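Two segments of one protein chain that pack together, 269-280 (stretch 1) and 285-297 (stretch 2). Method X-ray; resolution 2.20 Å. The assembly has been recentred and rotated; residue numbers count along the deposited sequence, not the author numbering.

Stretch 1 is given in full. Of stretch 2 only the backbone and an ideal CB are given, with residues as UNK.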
# COMPACT_ATOMS: atom_id res chain seq x y z
N ASP A 269 2.47 23.21 -6.63
CA ASP A 269 2.92 22.77 -7.94
C ASP A 269 2.46 21.32 -8.10
O ASP A 269 2.71 20.49 -7.23
CB ASP A 269 4.45 22.82 -8.06
CG ASP A 269 4.99 24.23 -8.03
OD1 ASP A 269 4.37 25.12 -8.65
OD2 ASP A 269 6.04 24.44 -7.40
N PRO A 270 1.77 21.01 -9.22
CA PRO A 270 1.27 19.66 -9.49
C PRO A 270 2.30 18.55 -9.31
O PRO A 270 2.02 17.54 -8.65
CB PRO A 270 0.78 19.76 -10.93
CG PRO A 270 0.32 21.19 -11.03
CD PRO A 270 1.43 21.93 -10.32
N HIS A 271 3.48 18.74 -9.87
CA HIS A 271 4.53 17.73 -9.80
C HIS A 271 5.02 17.40 -8.38
O HIS A 271 5.68 16.38 -8.19
CB HIS A 271 5.73 18.15 -10.67
CG HIS A 271 6.62 19.16 -10.03
ND1 HIS A 271 6.60 20.49 -10.37
CD2 HIS A 271 7.57 19.03 -9.06
CE1 HIS A 271 7.50 21.15 -9.65
NE2 HIS A 271 8.09 20.28 -8.85
N GLU A 272 4.71 18.25 -7.40
CA GLU A 272 5.11 17.98 -6.01
C GLU A 272 4.15 16.92 -5.45
O GLU A 272 3.00 16.84 -5.88
CB GLU A 272 5.04 19.26 -5.17
CG GLU A 272 6.02 20.36 -5.60
CD GLU A 272 7.41 20.23 -4.96
OE1 GLU A 272 7.69 19.18 -4.33
OE2 GLU A 272 8.22 21.17 -5.09
N ASN A 273 4.62 16.12 -4.49
CA ASN A 273 3.76 15.09 -3.91
C ASN A 273 2.88 15.65 -2.80
O ASN A 273 3.24 16.63 -2.15
CB ASN A 273 4.60 13.92 -3.37
CG ASN A 273 5.38 13.21 -4.46
OD1 ASN A 273 4.83 12.83 -5.50
ND2 ASN A 273 6.67 13.02 -4.24
N VAL A 274 1.71 15.04 -2.62
CA VAL A 274 0.76 15.46 -1.60
C VAL A 274 0.62 14.33 -0.59
O VAL A 274 0.28 13.20 -0.95
CB VAL A 274 -0.62 15.76 -2.22
CG1 VAL A 274 -1.65 15.99 -1.13
CG2 VAL A 274 -0.52 16.98 -3.13
N VAL A 275 0.88 14.64 0.67
CA VAL A 275 0.82 13.64 1.72
C VAL A 275 -0.11 14.01 2.88
O VAL A 275 -0.09 15.14 3.36
CB VAL A 275 2.22 13.39 2.30
CG1 VAL A 275 2.16 12.30 3.37
CG2 VAL A 275 3.18 13.03 1.19
N LEU A 276 -0.94 13.06 3.30
CA LEU A 276 -1.83 13.26 4.44
C LEU A 276 -1.77 12.02 5.31
O LEU A 276 -1.28 10.98 4.88
CB LEU A 276 -3.28 13.51 4.00
CG LEU A 276 -3.67 14.91 3.54
CD1 LEU A 276 -5.18 14.97 3.39
CD2 LEU A 276 -3.19 15.97 4.55
N GLY A 277 -2.27 12.14 6.53
CA GLY A 277 -2.23 11.02 7.45
C GLY A 277 -1.09 11.24 8.42
O GLY A 277 -0.29 12.16 8.24
N GLU A 278 -0.99 10.39 9.44
CA GLU A 278 0.07 10.53 10.42
C GLU A 278 1.29 9.70 10.05
O GLU A 278 2.36 9.85 10.65
CB GLU A 278 -0.45 10.12 11.80
CG GLU A 278 -1.62 10.96 12.26
CD GLU A 278 -1.30 12.45 12.21
OE1 GLU A 278 -0.28 12.85 12.81
OE2 GLU A 278 -2.07 13.21 11.57
N GLY A 279 1.13 8.81 9.07
CA GLY A 279 2.23 7.98 8.63
C GLY A 279 3.29 8.78 7.89
O GLY A 279 3.12 9.98 7.68
N ARG A 280 4.36 8.11 7.48
CA ARG A 280 5.47 8.77 6.77
C ARG A 280 5.59 8.34 5.30
O ARG A 280 5.44 7.16 4.97
CB ARG A 280 6.78 8.47 7.49
CG ARG A 280 8.04 8.97 6.78
CD ARG A 280 9.31 8.54 7.54
NE ARG A 280 10.54 9.03 6.92
CZ ARG A 280 11.77 8.83 7.41
NH1 ARG A 280 11.94 8.15 8.54
NH2 ARG A 280 12.83 9.32 6.77
N UNK A 285 12.46 9.38 -6.33
CA UNK A 285 12.17 9.56 -7.74
C UNK A 285 10.67 9.47 -8.00
O UNK A 285 10.20 8.80 -8.91
CB UNK A 285 12.92 8.52 -8.57
N UNK A 286 9.90 10.12 -7.10
CA UNK A 286 8.45 10.09 -7.22
C UNK A 286 7.88 11.48 -7.47
O UNK A 286 8.27 12.45 -6.84
CB UNK A 286 7.83 9.49 -5.96
N UNK A 287 6.95 11.59 -8.41
CA UNK A 287 6.36 12.89 -8.75
C UNK A 287 4.85 12.85 -8.91
O UNK A 287 4.27 11.80 -9.16
CB UNK A 287 6.98 13.42 -10.04
N UNK A 288 4.24 14.03 -8.78
CA UNK A 288 2.80 14.17 -8.95
C UNK A 288 1.89 13.14 -8.28
O UNK A 288 0.81 12.84 -8.79
CB UNK A 288 2.50 14.15 -10.45
N UNK A 289 2.30 12.62 -7.14
CA UNK A 289 1.49 11.62 -6.45
C UNK A 289 0.66 12.15 -5.29
O UNK A 289 0.88 13.25 -4.78
CB UNK A 289 2.40 10.51 -5.93
N UNK A 290 -0.32 11.35 -4.88
CA UNK A 290 -1.17 11.67 -3.74
C UNK A 290 -1.03 10.47 -2.82
O UNK A 290 -1.38 9.35 -3.19
CB UNK A 290 -2.62 11.94 -4.14
N UNK A 291 -0.50 10.71 -1.62
CA UNK A 291 -0.28 9.65 -0.66
C UNK A 291 -1.00 9.85 0.67
O UNK A 291 -0.92 10.92 1.28
CB UNK A 291 1.22 9.51 -0.41
N UNK A 292 -1.72 8.82 1.10
CA UNK A 292 -2.39 8.88 2.39
C UNK A 292 -1.85 7.70 3.20
O UNK A 292 -1.98 6.55 2.80
CB UNK A 292 -3.91 8.83 2.25
N UNK A 293 -1.25 8.00 4.34
CA UNK A 293 -0.75 7.00 5.27
C UNK A 293 -1.25 7.27 6.69
O UNK A 293 -0.79 8.16 7.39
CB UNK A 293 0.78 6.97 5.24
N UNK A 294 -2.27 6.49 7.09
CA UNK A 294 -2.79 6.63 8.44
C UNK A 294 -1.71 6.35 9.50
O UNK A 294 -1.67 6.95 10.57
CB UNK A 294 -3.98 5.69 8.64
N UNK A 295 -0.84 5.38 9.18
CA UNK A 295 0.21 4.97 10.10
C UNK A 295 1.36 4.29 9.36
O UNK A 295 1.38 4.17 8.15
CB UNK A 295 -0.36 4.03 11.17
N UNK A 296 2.36 3.86 10.16
CA UNK A 296 3.52 3.20 9.56
C UNK A 296 4.16 4.05 8.47
O UNK A 296 4.30 5.26 8.59
CB UNK A 296 3.11 1.84 8.98
N UNK A 297 4.62 3.38 7.40
CA UNK A 297 5.34 4.09 6.34
C UNK A 297 4.83 3.69 4.95
O UNK A 297 4.36 2.58 4.72
CB UNK A 297 6.84 3.81 6.45

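Position 285 has its CB pointing away, with nothing of stretch 1 within 5.5 Å. Its phi/psi of 58/44 is left-handed, which Gly, Asn and Asp tolerate best. The residue is Asp285, and it makes no contact with stretch 1.

At 286 the CB points sideways and lies 4.1 Å from Asn273 ND2. A small or medium side chain fits. The residue is Thr286. Its hydrogen bond with Asn273 is through the carbonyl: Asn273 ND2 donates to Thr286 O at 3.1 Å. The hydroxyl OG1 is hydrogen-bonded elsewhere in the structure. Its methyl CG2 lies 3.6 Å from Asn273 OD1.

At 287 the CB points sideways and lies 3.7 Å from His271 O. Nothing in stretch 1 blocks a long side chain, so many types would do. The residue is Phe287, chi1 m, with His271 O at the ring edge, near its plane.

At 288 phi/psi is 45/32. Positive phi favours glycine, though the ideal CB would meet nothing closer than Pro270 O at 3.9 Å; Asn or Asp is also conceivable. The residue is Gly288. Its N donates to His271 O at 2.8 Å, almost straight, and its CA makes a CA-H...O contact with Pro270 O at 3.5 Å.

The CB at 289 points sideways, 3.4 Å from Asn273 OD1, so a compact residue such as Ser, Cys, Ala or Thr suits it. The residue is Cys289. Its backbone makes two hydrogen bonds: Cys289 N donates to Asn273 OD1 at 3.0 Å, and Cys289 O accepts from Val274 N at 2.9 Å.

Position 290 begins a parallel strand pairing and shares a sheet face with Val274. Extended angles beside an apolar neighbour suit Val, Ile or Thr. The residue is Val290; its CG2 is 4.5 Å from Val274 CB.

Position 291 lies on the other face, beside Val275, with its CB 4.3 Å from Val275 CG2. A beta-branched residue again suits. The residue is Val291. Its N donates to Val274 O at 2.7 Å, and its O accepts from Leu276 N at 2.9 Å.

At 292 the CB returns to the face of Leu276. The side chain at Gly277 is absent, leaving room for a flat ring; Leu or Ile could also cover Leu276. The residue is Tyr292. Its CD1 is 3.8 Å from Leu276 CB, and Gly277 CA sits over the ring face, 4.3 Å from the centroid, in a CH-pi contact.

The CB at 293 is 3.8 Å from Gly279 CA, so a small residue is favoured. The residue is Ala293. Its N donates to Leu276 O at 3.0 Å, and its O accepts from Gly279 N at 2.6 Å.

Positions 294 and 295 point away and accept many types. They are Asp294, its carboxylate bonded elsewhere in the structure, and Arg295.

Position 296 has phi/psi 54/-142, which favours glycine. It is Gly296, whose O accepts from Arg280 N at 3.1 Å.

At 297 pairing resumes, one residue out of register, beside Arg280. An aliphatic could lie beside the CB of Arg280, whose end leads away. The residue is Val297, CG2 4.2 Å from Arg280 CB.

Stretch 2 (285-297) DTFGCVVYADRGV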
# COMPACT_ATOMS: atom_id res chain seq x y z
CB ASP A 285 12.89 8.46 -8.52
CG ASP A 285 12.79 8.74 -10.01
OD1 ASP A 285 12.96 9.91 -10.39
OD2 ASP A 285 12.49 7.82 -10.78
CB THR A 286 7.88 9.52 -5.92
OG1 THR A 286 8.26 8.15 -5.79
CG2 THR A 286 6.36 9.61 -5.92
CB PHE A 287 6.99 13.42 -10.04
CG PHE A 287 8.48 13.58 -9.96
CD1 PHE A 287 9.05 14.77 -9.49
CD2 PHE A 287 9.32 12.52 -10.31
CE1 PHE A 287 10.43 14.90 -9.37
CE2 PHE A 287 10.71 12.64 -10.20
CZ PHE A 287 11.27 13.84 -9.72
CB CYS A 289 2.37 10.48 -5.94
SG CYS A 289 2.99 9.39 -7.23
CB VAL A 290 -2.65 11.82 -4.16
CG1 VAL A 290 -3.52 11.90 -2.92
CG2 VAL A 290 -2.84 13.07 -5.02
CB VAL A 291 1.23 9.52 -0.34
CG1 VAL A 291 1.45 8.44 0.72
CG2 VAL A 291 2.01 9.21 -1.61
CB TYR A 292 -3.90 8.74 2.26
CG TYR A 292 -4.60 9.02 3.58
CD1 TYR A 292 -5.18 10.28 3.83
CD2 TYR A 292 -4.62 8.07 4.61
CE1 TYR A 292 -5.74 10.58 5.06
CE2 TYR A 292 -5.18 8.37 5.86
CZ TYR A 292 -5.74 9.63 6.08
OH TYR A 292 -6.30 9.94 7.29
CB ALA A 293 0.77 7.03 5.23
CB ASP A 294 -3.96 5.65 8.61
CG ASP A 294 -3.42 4.28 8.98
OD1 ASP A 294 -2.40 3.89 8.40
OD2 ASP A 294 -4.01 3.61 9.82
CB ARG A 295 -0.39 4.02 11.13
CG ARG A 295 0.30 4.12 12.48
CD ARG A 295 0.32 2.78 13.22
NE ARG A 295 0.08 2.98 14.66
CZ ARG A 295 1.16 3.07 15.45
NH1 ARG A 295 2.38 2.97 14.94
NH2 ARG A 295 1.00 3.26 16.77
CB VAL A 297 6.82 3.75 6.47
CG1 VAL A 297 7.59 4.30 5.27
CG2 VAL A 297 7.39 4.34 7.74
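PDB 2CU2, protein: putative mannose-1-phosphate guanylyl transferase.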